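Local coordinates for polyhedrin (Operophtera brumata cypovirus 19, PDB 5A99), which forms the protein lattice of viral occlusion bodies (polyhedra), the microcrystals that probably embed virus particles and protect them outside the insect host, at residues 31-36 and 189-194; 52-57 and 212-217; 109-114 and 172-177; 124-129 and 185-190. All blocks are in the same frame, centred on the assembly; numbering follows the deposited sequence.

Contact 1. Residues 31-36 and 189-194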
loop_
_atom_site.group_PDB
_atom_site.type_symbol
_atom_site.label_atom_id
_atom_site.label_comp_id
_atom_site.label_asym_id
_atom_site.label_seq_id
_atom_site.Cartn_x
_atom_site.Cartn_y
_atom_site.Cartn_z
ATOM N N SER A 31 -16.013 15.669 -1.804
ATOM C CA SER A 31 -15.986 15.500 -0.361
ATOM C C SER A 31 -15.421 14.113 -0.081
ATOM O O SER A 31 -15.026 13.403 -1.001
ATOM C CB SER A 31 -17.388 15.653 0.246
ATOM O OG SER A 31 -18.222 14.556 -0.061
ATOM N N TYR A 32 -15.397 13.724 1.183
ATOM C CA TYR A 32 -14.825 12.442 1.553
ATOM C C TYR A 32 -15.842 11.398 2.009
ATOM O O TYR A 32 -16.908 11.715 2.546
ATOM C CB TYR A 32 -13.788 12.642 2.654
ATOM C CG TYR A 32 -12.454 13.067 2.103
ATOM C CD1 TYR A 32 -12.198 14.399 1.832
ATOM C CD2 TYR A 32 -11.466 12.138 1.830
ATOM C CE1 TYR A 32 -10.987 14.800 1.316
ATOM C CE2 TYR A 32 -10.256 12.521 1.316
ATOM C CZ TYR A 32 -10.022 13.862 1.057
ATOM O OH TYR A 32 -8.823 14.281 0.555
ATOM N N ILE A 33 -15.491 10.139 1.788
ATOM C CA ILE A 33 -16.137 9.060 2.507
ATOM C C ILE A 33 -15.102 8.553 3.495
ATOM O O ILE A 33 -13.884 8.630 3.252
ATOM C CB ILE A 33 -16.674 7.925 1.598
ATOM C CG1 ILE A 33 -15.581 7.387 0.686
ATOM C CG2 ILE A 33 -17.849 8.414 0.781
ATOM C CD1 ILE A 33 -16.032 6.203 -0.164
ATOM N N TYR A 34 -15.599 8.071 4.625
ATOM C CA TYR A 34 -14.741 7.675 5.730
ATOM C C TYR A 34 -15.080 6.265 6.175
ATOM O O TYR A 34 -16.246 5.851 6.178
ATOM C CB TYR A 34 -14.877 8.647 6.916
ATOM C CG TYR A 34 -14.490 10.058 6.583
ATOM C CD1 TYR A 34 -13.157 10.445 6.564
ATOM C CD2 TYR A 34 -15.454 11.008 6.275
ATOM C CE1 TYR A 34 -12.799 11.731 6.247
ATOM C CE2 TYR A 34 -15.104 12.295 5.961
ATOM C CZ TYR A 34 -13.776 12.655 5.961
ATOM O OH TYR A 34 -13.429 13.942 5.645
ATOM N N ALA A 35 -14.029 5.541 6.540
ATOM C CA ALA A 35 -14.140 4.206 7.090
ATOM C C ALA A 35 -13.220 4.106 8.310
ATOM O O ALA A 35 -11.999 4.237 8.192
ATOM C CB ALA A 35 -13.766 3.171 6.043
ATOM N N HIS A 36 -13.821 3.888 9.474
ATOM C CA HIS A 36 -13.072 3.751 10.718
ATOM C C HIS A 36 -13.094 2.317 11.193
ATOM O O HIS A 36 -14.155 1.705 11.298
ATOM C CB HIS A 36 -13.676 4.617 11.816
ATOM C CG HIS A 36 -13.261 6.053 11.762
ATOM N ND1 HIS A 36 -14.004 7.013 11.116
ATOM C CD2 HIS A 36 -12.194 6.697 12.296
ATOM C CE1 HIS A 36 -13.411 8.187 11.242
ATOM N NE2 HIS A 36 -12.304 8.021 11.944
ATOM N N VAL A 189 -15.574 0.148 0.653
ATOM C CA VAL A 189 -16.768 0.942 0.494
ATOM C C VAL A 189 -16.484 2.033 -0.539
ATOM O O VAL A 189 -15.384 2.579 -0.576
ATOM C CB VAL A 189 -17.222 1.555 1.838
ATOM C CG1 VAL A 189 -16.100 2.329 2.504
ATOM C CG2 VAL A 189 -18.441 2.439 1.636
ATOM N N GLN A 190 -17.477 2.333 -1.376
ATOM C CA GLN A 190 -17.365 3.418 -2.346
ATOM C C GLN A 190 -18.470 4.428 -2.080
ATOM O O GLN A 190 -19.463 4.119 -1.395
ATOM C CB GLN A 190 -17.475 2.884 -3.789
ATOM C CG GLN A 190 -18.829 2.311 -4.125
ATOM C CD GLN A 190 -19.001 1.973 -5.605
ATOM O OE1 GLN A 190 -18.079 2.125 -6.416
ATOM N NE2 GLN A 190 -20.201 1.517 -5.963
ATOM N N ARG A 191 -18.316 5.631 -2.627
ATOM C CA ARG A 191 -19.367 6.630 -2.497
ATOM C C ARG A 191 -20.515 6.223 -3.400
ATOM O O ARG A 191 -20.302 5.579 -4.431
ATOM C CB ARG A 191 -18.887 8.049 -2.846
ATOM C CG ARG A 191 -18.956 8.435 -4.320
ATOM C CD ARG A 191 -18.816 9.964 -4.539
ATOM N NE ARG A 191 -17.902 10.605 -3.591
ATOM C CZ ARG A 191 -18.292 11.387 -2.587
ATOM N NH1 ARG A 191 -19.578 11.655 -2.396
ATOM N NH2 ARG A 191 -17.403 11.906 -1.772
ATOM N N ALA A 192 -21.723 6.610 -3.005
ATOM C CA ALA A 192 -22.923 6.331 -3.777
ATOM C C ALA A 192 -22.884 7.023 -5.135
ATOM O O ALA A 192 -22.547 8.196 -5.240
ATOM C CB ALA A 192 -24.156 6.789 -3.003
ATOM N N ASN A 193 -23.254 6.294 -6.179
ATOM C CA ASN A 193 -23.509 6.922 -7.461
ATOM C C ASN A 193 -24.843 6.436 -8.019
ATOM O O ASN A 193 -24.984 5.281 -8.422
ATOM C CB ASN A 193 -22.369 6.665 -8.446
ATOM C CG ASN A 193 -22.532 7.466 -9.723
ATOM O OD1 ASN A 193 -23.550 8.130 -9.919
ATOM N ND2 ASN A 193 -21.526 7.420 -10.590
ATOM N N ARG A 194 -25.825 7.330 -8.017
ATOM C CA ARG A 194 -27.186 6.983 -8.390
ATOM C C ARG A 194 -27.446 7.305 -9.860
ATOM O O ARG A 194 -28.512 6.973 -10.398
ATOM C CB ARG A 194 -28.167 7.752 -7.516
ATOM C CG ARG A 194 -27.940 7.527 -6.028
ATOM C CD ARG A 194 -28.540 8.627 -5.197
ATOM N NE ARG A 194 -28.297 8.434 -3.767
ATOM C CZ ARG A 194 -27.234 8.904 -3.117
ATOM N NH1 ARG A 194 -26.297 9.595 -3.762
ATOM N NH2 ARG A 194 -27.102 8.683 -1.820
#
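Between the two sheets of the polyhedrin β-sandwich, Ile33 of strand 33-40 meets Arg191 of segment 189-194. Ile33 touches the backbone as well as the side chain of the other segment. Its CG1 stands between the backbone N and the carbonyl carbon (chi1 54°). CD1 then extends to 3.4 Å from Arg191 N and 3.6 Å from Gln190 C. The other branch, CG2, is 3.8 Å from Arg191 CB and lies over one face of the guanidinium. The arginine chain bends at chi3 (35°), which turns NE back. Its NE donates to Pro54 O and NH1 to Gln26 O, both outside the two segments. These two carbonyls probably balance the buried charge. NH2 is 2.9 Å from Ser31 O, near the guanidinium plane, and 3.3 Å from Ser31 OG. That hydroxyl is itself bonded to Ser28 O. Strand 33-40 belongs to the six-stranded antiparallel sheet and strand 184-190 to the three-stranded one, and no backbone bond joins the two segments. Further along, the sheets meet through apolar atoms: Ala35 CB lies 4.3 Å from Val189 CG1. Ile57 of the neighbouring strand 56-61 packs against Ile33, Ala35 and Val189.

Contact 2. Residues 52-57 and 212-217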
loop_
_atom_site.group_PDB
_atom_site.type_symbol
_atom_site.label_atom_id
_atom_site.label_comp_id
_atom_site.label_asym_id
_atom_site.label_seq_id
_atom_site.Cartn_x
_atom_site.Cartn_y
_atom_site.Cartn_z
ATOM N N GLN A 52 -9.750 6.963 4.348
ATOM C CA GLN A 52 -10.576 7.970 3.706
ATOM C C GLN A 52 -10.168 8.184 2.261
ATOM O O GLN A 52 -9.003 8.000 1.885
ATOM C CB GLN A 52 -10.488 9.295 4.467
ATOM C CG GLN A 52 -9.162 10.011 4.321
ATOM C CD GLN A 52 -9.020 11.208 5.259
ATOM O OE1 GLN A 52 -9.529 11.200 6.382
ATOM N NE2 GLN A 52 -8.306 12.235 4.804
ATOM N N ASN A 53 -11.137 8.604 1.460
ATOM C CA ASN A 53 -10.926 8.816 0.049
ATOM C C ASN A 53 -12.101 9.596 -0.538
ATOM O O ASN A 53 -13.240 9.476 -0.064
ATOM C CB ASN A 53 -10.778 7.461 -0.653
ATOM C CG ASN A 53 -10.241 7.588 -2.063
ATOM O OD1 ASN A 53 -11.004 7.712 -3.032
ATOM N ND2 ASN A 53 -8.919 7.561 -2.192
ATOM N N PRO A 54 -11.838 10.404 -1.569
ATOM C CA PRO A 54 -12.985 11.127 -2.128
ATOM C C PRO A 54 -13.964 10.212 -2.847
ATOM O O PRO A 54 -15.113 10.609 -3.050
ATOM C CB PRO A 54 -12.349 12.132 -3.102
ATOM C CG PRO A 54 -10.935 11.714 -3.272
ATOM C CD PRO A 54 -10.594 10.626 -2.324
ATOM N N ARG A 55 -13.547 8.991 -3.174
ATOM C CA ARG A 55 -14.350 8.131 -4.050
ATOM C C ARG A 55 -14.457 6.669 -3.629
ATOM O O ARG A 55 -15.546 6.100 -3.636
ATOM C CB ARG A 55 -13.786 8.180 -5.462
ATOM C CG ARG A 55 -14.026 9.489 -6.172
ATOM C CD ARG A 55 -13.515 9.419 -7.591
ATOM N NE ARG A 55 -13.768 10.657 -8.311
ATOM C CZ ARG A 55 -13.760 10.762 -9.637
ATOM N NH1 ARG A 55 -13.518 9.692 -10.397
ATOM N NH2 ARG A 55 -14.002 11.936 -10.201
ATOM N N ILE A 56 -13.331 6.053 -3.282
ATOM C CA ILE A 56 -13.304 4.614 -3.109
ATOM C C ILE A 56 -12.285 4.190 -2.063
ATOM O O ILE A 56 -11.174 4.718 -1.992
ATOM C CB ILE A 56 -13.044 3.889 -4.476
ATOM C CG1 ILE A 56 -13.230 2.367 -4.329
ATOM C CG2 ILE A 56 -11.664 4.240 -5.041
ATOM C CD1 ILE A 56 -13.148 1.593 -5.657
ATOM N N ILE A 57 -12.681 3.223 -1.247
ATOM C CA ILE A 57 -11.831 2.723 -0.187
ATOM C C ILE A 57 -11.796 1.201 -0.257
ATOM O O ILE A 57 -12.836 0.550 -0.167
ATOM C CB ILE A 57 -12.348 3.188 1.205
ATOM C CG1 ILE A 57 -12.217 4.710 1.352
ATOM C CG2 ILE A 57 -11.597 2.480 2.342
ATOM C CD1 ILE A 57 -12.720 5.248 2.703
ATOM N N LEU A 212 -6.193 7.403 -5.742
ATOM C CA LEU A 212 -6.458 6.100 -5.140
ATOM C C LEU A 212 -5.834 6.037 -3.741
ATOM O O LEU A 212 -6.401 5.461 -2.802
ATOM C CB LEU A 212 -5.901 4.991 -6.042
ATOM C CG LEU A 212 -6.582 3.626 -5.961
ATOM C CD1 LEU A 212 -8.070 3.766 -6.235
ATOM C CD2 LEU A 212 -5.937 2.633 -6.928
ATOM N N ASN A 213 -4.658 6.637 -3.612
ATOM C CA ASN A 213 -3.985 6.786 -2.324
ATOM C C ASN A 213 -3.995 8.247 -1.879
ATOM O O ASN A 213 -2.988 8.783 -1.416
ATOM C CB ASN A 213 -2.549 6.294 -2.431
ATOM C CG ASN A 213 -2.466 4.850 -2.863
ATOM O OD1 ASN A 213 -3.173 3.988 -2.332
ATOM N ND2 ASN A 213 -1.604 4.573 -3.835
ATOM N N ASP A 214 -5.154 8.872 -2.038
ATOM C CA ASP A 214 -5.376 10.269 -1.687
ATOM C C ASP A 214 -4.871 10.632 -0.288
ATOM O O ASP A 214 -4.217 11.652 -0.097
ATOM C CB ASP A 214 -6.879 10.553 -1.781
ATOM C CG ASP A 214 -7.228 11.948 -1.355
ATOM O OD1 ASP A 214 -7.409 12.148 -0.140
ATOM O OD2 ASP A 214 -7.297 12.839 -2.230
ATOM N N SER A 215 -5.170 9.786 0.685
ATOM C CA SER A 215 -4.861 10.077 2.072
ATOM C C SER A 215 -4.284 8.850 2.722
ATOM O O SER A 215 -4.738 7.739 2.447
ATOM C CB SER A 215 -6.129 10.471 2.834
ATOM O OG SER A 215 -6.703 11.651 2.315
ATOM N N PRO A 216 -3.279 9.030 3.594
ATOM C CA PRO A 216 -2.778 7.825 4.255
ATOM C C PRO A 216 -3.779 7.380 5.306
ATOM O O PRO A 216 -4.584 8.206 5.748
ATOM C CB PRO A 216 -1.477 8.301 4.902
ATOM C CG PRO A 216 -1.734 9.726 5.223
ATOM C CD PRO A 216 -2.639 10.249 4.114
ATOM N N ASP A 217 -3.758 6.105 5.685
ATOM C CA ASP A 217 -4.579 5.667 6.801
ATOM C C ASP A 217 -4.038 6.344 8.050
ATOM O O ASP A 217 -2.824 6.433 8.244
ATOM C CB ASP A 217 -4.551 4.148 6.976
ATOM C CG ASP A 217 -5.304 3.411 5.876
ATOM O OD1 ASP A 217 -6.087 4.047 5.135
ATOM O OD2 ASP A 217 -5.128 2.179 5.769
HETATM O O HOH W 1 -6.843 6.318 3.855
HETATM O O HOH W 2 -7.155 7.487 0.110
HETATM O O HOH W 3 -8.670 4.683 -1.229
#
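Gln52 and Asn53 pass Ser215 and Asp214 with Gln52 CA 6.3 Å from Ser215 CA, and waters, not direct bonds, link the backbones. An Asx turn at Asn53 links strand 46-53 to strand 56-61, and the loop before strand 218-222 packs on it. Asn53 OD1 accepts from Arg55 N and Ile56 N, each 2.9 Å away, from opposite faces of the amide plane. OD1 is gripped by two bonds, which fixes the amide and turns ND2 to the loop, where it donates to Arg211 O and water 2. Water 2 also accepts from Ser215 N and lies close to Gln52 O. Water 1 accepts from Gln52 N and lies 2.9 Å from Ser215 O. Water 3 lies between the carbonyls of Ile56 and Leu212. Pro54 CD rests 3.7 Å from Asp214 CG. Ile56 and Leu212 lie side by side, Ile56 CG2 3.8 Å from Leu212 CD1. Asp214 forms a salt bridge with Arg127 of the second subunit, and Gln52 OE1 accepts from Arg50 NE. Gln52 NE2 donates to Ser215 OG at 3.0 Å (160°), near the amide plane. Ser215 OG gives its proton to Asp214 OD1, 2.6 Å away on the anti side.

Contact 3. Residues 109-114 and 172-177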
loop_
_atom_site.group_PDB
_atom_site.type_symbol
_atom_site.label_atom_id
_atom_site.label_comp_id
_atom_site.label_asym_id
_atom_site.label_seq_id
_atom_site.Cartn_x
_atom_site.Cartn_y
_atom_site.Cartn_z
ATOM N N VAL A 109 -9.984 -6.946 21.782
ATOM C CA VAL A 109 -11.105 -7.689 22.325
ATOM C C VAL A 109 -12.287 -7.669 21.368
ATOM O O VAL A 109 -13.010 -8.654 21.212
ATOM C CB VAL A 109 -11.543 -7.071 23.666
ATOM C CG1 VAL A 109 -12.707 -7.850 24.258
ATOM C CG2 VAL A 109 -10.379 -7.037 24.621
ATOM N N SER A 110 -12.483 -6.530 20.718
ATOM C CA SER A 110 -13.652 -6.344 19.886
ATOM C C SER A 110 -13.401 -5.155 18.984
ATOM O O SER A 110 -12.352 -4.496 19.074
ATOM C CB SER A 110 -14.899 -6.110 20.742
ATOM O OG SER A 110 -14.820 -4.845 21.384
ATOM N N PHE A 111 -14.361 -4.887 18.111
ATOM C CA PHE A 111 -14.207 -3.829 17.125
ATOM C C PHE A 111 -15.516 -3.066 16.898
ATOM O O PHE A 111 -16.613 -3.561 17.196
ATOM C CB PHE A 111 -13.752 -4.440 15.788
ATOM C CG PHE A 111 -14.840 -5.197 15.076
ATOM C CD1 PHE A 111 -15.742 -4.531 14.261
ATOM C CD2 PHE A 111 -14.987 -6.568 15.246
ATOM C CE1 PHE A 111 -16.765 -5.218 13.624
ATOM C CE2 PHE A 111 -16.012 -7.263 14.596
ATOM C CZ PHE A 111 -16.891 -6.578 13.783
ATOM N N GLN A 112 -15.389 -1.855 16.367
ATOM C CA GLN A 112 -16.516 -1.148 15.771
ATOM C C GLN A 112 -16.075 -0.615 14.407
ATOM O O GLN A 112 -15.032 0.044 14.284
ATOM C CB GLN A 112 -17.029 -0.013 16.673
ATOM C CG GLN A 112 -18.041 0.901 15.972
ATOM C CD GLN A 112 -18.784 1.860 16.905
ATOM O OE1 GLN A 112 -19.793 2.456 16.519
ATOM N NE2 GLN A 112 -18.271 2.043 18.110
ATOM N N PHE A 113 -16.849 -0.938 13.378
ATOM C CA PHE A 113 -16.556 -0.481 12.024
ATOM C C PHE A 113 -17.609 0.551 11.643
ATOM O O PHE A 113 -18.808 0.285 11.748
ATOM C CB PHE A 113 -16.555 -1.677 11.067
ATOM C CG PHE A 113 -16.294 -1.321 9.632
ATOM C CD1 PHE A 113 -15.075 -0.780 9.245
ATOM C CD2 PHE A 113 -17.259 -1.542 8.661
ATOM C CE1 PHE A 113 -14.823 -0.469 7.913
ATOM C CE2 PHE A 113 -17.011 -1.232 7.328
ATOM C CZ PHE A 113 -15.790 -0.689 6.961
ATOM N N ILE A 114 -17.151 1.738 11.244
ATOM C CA ILE A 114 -18.038 2.844 10.905
ATOM C C ILE A 114 -17.698 3.443 9.553
ATOM O O ILE A 114 -16.552 3.820 9.288
ATOM C CB ILE A 114 -17.989 3.981 11.961
ATOM C CG1 ILE A 114 -18.224 3.419 13.364
ATOM C CG2 ILE A 114 -19.039 5.053 11.651
ATOM C CD1 ILE A 114 -17.685 4.297 14.451
ATOM N N GLY A 172 -18.567 -6.111 16.780
ATOM C CA GLY A 172 -18.451 -7.525 17.068
ATOM C C GLY A 172 -17.279 -7.823 17.977
ATOM O O GLY A 172 -16.412 -6.972 18.178
ATOM N N LYS A 173 -17.263 -9.042 18.518
ATOM C CA LYS A 173 -16.202 -9.501 19.406
ATOM C C LYS A 173 -15.258 -10.479 18.711
ATOM O O LYS A 173 -15.687 -11.369 17.959
ATOM C CB LYS A 173 -16.808 -10.188 20.636
ATOM C CG LYS A 173 -17.570 -9.262 21.586
ATOM C CD LYS A 173 -18.002 -10.021 22.847
ATOM C CE LYS A 173 -18.811 -9.165 23.797
ATOM N NZ LYS A 173 -19.328 -9.969 24.956
ATOM N N PHE A 174 -13.965 -10.323 18.975
ATOM C CA PHE A 174 -12.989 -11.306 18.517
ATOM C C PHE A 174 -12.860 -12.418 19.565
ATOM O O PHE A 174 -11.780 -12.633 20.133
ATOM C CB PHE A 174 -11.627 -10.665 18.288
ATOM C CG PHE A 174 -11.637 -9.516 17.316
ATOM C CD1 PHE A 174 -11.846 -9.730 15.958
ATOM C CD2 PHE A 174 -11.406 -8.219 17.760
ATOM C CE1 PHE A 174 -11.836 -8.680 15.076
ATOM C CE2 PHE A 174 -11.393 -7.172 16.886
ATOM C CZ PHE A 174 -11.606 -7.396 15.536
ATOM N N ASP A 175 -13.962 -13.112 19.822
ATOM C CA ASP A 175 -13.960 -14.219 20.773
ATOM C C ASP A 175 -14.131 -15.574 20.073
ATOM O O ASP A 175 -14.421 -16.584 20.717
ATOM C CB ASP A 175 -15.045 -14.023 21.840
ATOM C CG ASP A 175 -16.443 -13.913 21.253
ATOM O OD1 ASP A 175 -16.627 -14.210 20.049
ATOM O OD2 ASP A 175 -17.361 -13.521 22.002
ATOM N N GLY A 176 -13.952 -15.585 18.755
ATOM C CA GLY A 176 -13.975 -16.807 17.980
ATOM C C GLY A 176 -15.353 -17.403 17.713
ATOM O O GLY A 176 -15.452 -18.371 16.969
ATOM N N ILE A 177 -16.412 -16.840 18.302
ATOM C CA ILE A 177 -17.759 -17.398 18.145
ATOM C C ILE A 177 -18.409 -17.022 16.812
ATOM O O ILE A 177 -18.954 -17.884 16.127
ATOM C CB ILE A 177 -18.708 -16.992 19.313
ATOM C CG1 ILE A 177 -18.236 -17.629 20.623
ATOM C CG2 ILE A 177 -20.154 -17.412 19.015
ATOM C CD1 ILE A 177 -19.036 -17.213 21.841
#
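Phe111 and Gly172 form an antiparallel hydrogen-bonded pair where strands 110-116 and 164-173 lie next to each other in the six-stranded sheet. Backbone bonds come first. Phe111 N donates to Gly172 O at 2.9 Å, nearly along the C=O axis. The return bond, Gly172 N to Phe111 O, is longer at 3.2 Å. Ser110 and Lys173 make the adjoining non-hydrogen-bonded pair, with their side chains on the sheet face opposite Phe111. Past it, Phe174 N donates to Val109 O at 2.9 Å. Val109 and Ser110 both face Tyr40 on the next strand, a classic beta bulge. Phe174 is the centre of an inverse gamma turn just after the pairing.

The ring contacts are on the sheet face that carries Phe111. Its CG is held between the backbone N and the carbonyl carbon (chi1 73°). The ring lies across the glycine, with Gly172 N 3.4 Å above one face and offset toward the rim. Phe111 and Phe126 also meet, which ties this face to the sandwich interior. The Phe174 side chain crosses that of Phe111 at about a right angle, and the ring planes are 44° apart. Phe174 CZ touches Phe111 CD2 at 3.5 Å.

Contact 4. Residues 124-129 and 185-190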
loop_
_atom_site.group_PDB
_atom_site.type_symbol
_atom_site.label_atom_id
_atom_site.label_comp_id
_atom_site.label_asym_id
_atom_site.label_seq_id
_atom_site.Cartn_x
_atom_site.Cartn_y
_atom_site.Cartn_z
ATOM N N VAL A 124 -20.712 -1.733 0.926
ATOM C CA VAL A 124 -20.055 -1.897 2.219
ATOM C C VAL A 124 -19.773 -3.375 2.512
ATOM O O VAL A 124 -20.690 -4.180 2.664
ATOM C CB VAL A 124 -20.862 -1.266 3.369
ATOM C CG1 VAL A 124 -20.172 -1.539 4.674
ATOM C CG2 VAL A 124 -21.018 0.231 3.149
ATOM N N TRP A 125 -18.487 -3.710 2.581
ATOM C CA TRP A 125 -18.039 -5.087 2.677
ATOM C C TRP A 125 -16.991 -5.177 3.772
ATOM O O TRP A 125 -16.093 -4.355 3.850
ATOM C CB TRP A 125 -17.470 -5.527 1.324
ATOM C CG TRP A 125 -16.797 -6.864 1.339
ATOM C CD1 TRP A 125 -17.407 -8.085 1.323
ATOM C CD2 TRP A 125 -15.383 -7.120 1.343
ATOM N NE1 TRP A 125 -16.467 -9.083 1.330
ATOM C CE2 TRP A 125 -15.217 -8.522 1.338
ATOM C CE3 TRP A 125 -14.248 -6.306 1.352
ATOM C CZ2 TRP A 125 -13.961 -9.126 1.343
ATOM C CZ3 TRP A 125 -12.990 -6.914 1.348
ATOM C CH2 TRP A 125 -12.861 -8.305 1.350
ATOM N N PHE A 126 -17.108 -6.185 4.624
ATOM C CA PHE A 126 -16.288 -6.261 5.820
ATOM C C PHE A 126 -16.080 -7.737 6.158
ATOM O O PHE A 126 -17.046 -8.482 6.299
ATOM C CB PHE A 126 -16.993 -5.512 6.965
ATOM C CG PHE A 126 -16.231 -5.507 8.252
ATOM C CD1 PHE A 126 -15.244 -4.562 8.492
ATOM C CD2 PHE A 126 -16.507 -6.449 9.229
ATOM C CE1 PHE A 126 -14.543 -4.573 9.680
ATOM C CE2 PHE A 126 -15.805 -6.466 10.421
ATOM C CZ PHE A 126 -14.829 -5.530 10.650
ATOM N N ARG A 127 -14.822 -8.160 6.265
ATOM C CA ARG A 127 -14.512 -9.575 6.459
ATOM C C ARG A 127 -13.358 -9.745 7.420
ATOM O O ARG A 127 -12.248 -9.265 7.167
ATOM C CB ARG A 127 -14.158 -10.241 5.116
ATOM C CG ARG A 127 -13.933 -11.768 5.191
ATOM C CD ARG A 127 -13.449 -12.299 3.875
ATOM N NE ARG A 127 -12.153 -11.707 3.542
ATOM C CZ ARG A 127 -11.615 -11.695 2.331
ATOM N NH1 ARG A 127 -12.253 -12.239 1.308
ATOM N NH2 ARG A 127 -10.425 -11.136 2.141
ATOM N N VAL A 128 -13.626 -10.420 8.532
ATOM C CA VAL A 128 -12.580 -10.790 9.469
ATOM C C VAL A 128 -12.145 -12.207 9.130
ATOM O O VAL A 128 -12.862 -13.165 9.406
ATOM C CB VAL A 128 -13.075 -10.739 10.935
ATOM C CG1 VAL A 128 -11.929 -11.031 11.897
ATOM C CG2 VAL A 128 -13.687 -9.392 11.249
ATOM N N ASN A 129 -10.996 -12.338 8.484
ATOM C CA ASN A 129 -10.406 -13.652 8.281
ATOM C C ASN A 129 -9.697 -14.127 9.546
ATOM O O ASN A 129 -9.447 -13.345 10.468
ATOM C CB ASN A 129 -9.402 -13.625 7.133
ATOM C CG ASN A 129 -10.050 -13.850 5.780
ATOM O OD1 ASN A 129 -11.239 -14.150 5.683
ATOM N ND2 ASN A 129 -9.257 -13.718 4.722
ATOM N N ILE A 185 -8.200 -8.328 8.914
ATOM C CA ILE A 185 -9.395 -7.572 8.568
ATOM C C ILE A 185 -9.307 -6.882 7.215
ATOM O O ILE A 185 -8.353 -6.151 6.934
ATOM C CB ILE A 185 -9.729 -6.550 9.658
ATOM C CG1 ILE A 185 -10.184 -7.266 10.937
ATOM C CG2 ILE A 185 -10.830 -5.619 9.206
ATOM C CD1 ILE A 185 -10.240 -6.359 12.133
ATOM N N SER A 186 -10.316 -7.147 6.383
ATOM C CA SER A 186 -10.472 -6.526 5.068
ATOM C C SER A 186 -11.819 -5.781 4.984
ATOM O O SER A 186 -12.833 -6.266 5.487
ATOM C CB SER A 186 -10.398 -7.588 3.961
ATOM O OG SER A 186 -9.241 -8.391 4.119
ATOM N N PHE A 187 -11.828 -4.600 4.368
ATOM C CA PHE A 187 -13.087 -3.920 4.084
ATOM C C PHE A 187 -13.011 -3.022 2.846
ATOM O O PHE A 187 -11.936 -2.737 2.313
ATOM C CB PHE A 187 -13.601 -3.158 5.315
ATOM C CG PHE A 187 -12.679 -2.083 5.801
ATOM C CD1 PHE A 187 -12.599 -0.870 5.143
ATOM C CD2 PHE A 187 -11.907 -2.278 6.931
ATOM C CE1 PHE A 187 -11.754 0.132 5.590
ATOM C CE2 PHE A 187 -11.068 -1.281 7.393
ATOM C CZ PHE A 187 -10.985 -0.076 6.715
ATOM N N ALA A 188 -14.181 -2.639 2.364
ATOM C CA ALA A 188 -14.288 -1.779 1.202
ATOM C C ALA A 188 -15.589 -1.025 1.264
ATOM O O ALA A 188 -16.576 -1.487 1.844
ATOM C CB ALA A 188 -14.230 -2.578 -0.062
ATOM N N VAL A 189 -15.574 0.148 0.653
ATOM C CA VAL A 189 -16.768 0.942 0.494
ATOM C C VAL A 189 -16.484 2.033 -0.539
ATOM O O VAL A 189 -15.384 2.579 -0.576
ATOM C CB VAL A 189 -17.222 1.555 1.838
ATOM C CG1 VAL A 189 -16.100 2.329 2.504
ATOM C CG2 VAL A 189 -18.441 2.439 1.636
ATOM N N GLN A 190 -17.477 2.333 -1.376
ATOM C CA GLN A 190 -17.365 3.418 -2.346
ATOM C C GLN A 190 -18.470 4.428 -2.080
ATOM O O GLN A 190 -19.463 4.119 -1.395
ATOM C CB GLN A 190 -17.475 2.884 -3.789
ATOM C CG GLN A 190 -18.829 2.311 -4.125
ATOM C CD GLN A 190 -19.001 1.973 -5.605
ATOM O OE1 GLN A 190 -18.079 2.125 -6.416
ATOM N NE2 GLN A 190 -20.201 1.517 -5.963
HETATM O O HOH W 4 -10.310 -10.609 5.585
#
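Phe126 and Phe187 face each other as a non-hydrogen-bonded pair in the three-stranded antiparallel sheet, between strand 125-129 at its edge and strand 184-190 in its middle. Four backbone bonds flank them, two in each of the pairs Trp125 with Ala188 and Arg127 with Ser186. The tightly packed face is apolar. With Phe126 CG anti to the backbone N (chi1 -179°), Phe126 CD1 lies 3.8 Å from Phe187 CB and Phe126 CE1 3.9 Å from Ile185 CG2. The ring stacks with that of Phe113 from the facing sheet. Val124 CG2 touches Val189 CG2 at 3.7 Å.

The opposite face is mixed and holds a water. Trp125 CE3 meets Ala188 CB at 4.0 Å, and Trp125 CH2 is 3.7 Å from Ser186 CB. Trp125 CZ2 lies over one face of the Arg127 guanidinium. Water 4 sits at the guanidinium edge. It accepts from Arg127 NE and donates to Ser186 OG and Arg127 O. The third subunit meets this face: its Asp214 forms a salt bridge with Arg127, its Asp214 O bonds to Ser186 OG, and its Tyr32 bonds to Arg127 NH1. The salt bridge probably favours the charged form of Arg127, consistent with this face taking part in the subunit interface.

Contacts 1, 2 and 4 are buried, whereas contact 3 is partly exposed and touches no other subunit. Contacts 3 and 4 hold strands together by backbone bonds, one in each sheet. Phe113 of the 109-114 segment packs on Phe126 and Phe187, so their apolar faces meet inside the sandwich. Contact 1 spans the two sheets by side chains and shares Val189 and Gln190 with contact 4. Contact 2 joins a turn and a loop by three waters and one direct side-chain bond. It meets contact 1 through a probable hydrogen bond between Tyr32 OH and Asp214. Across the trimer, Asp214 of contact 2 pairs with Arg127 of contact 4 from another subunit.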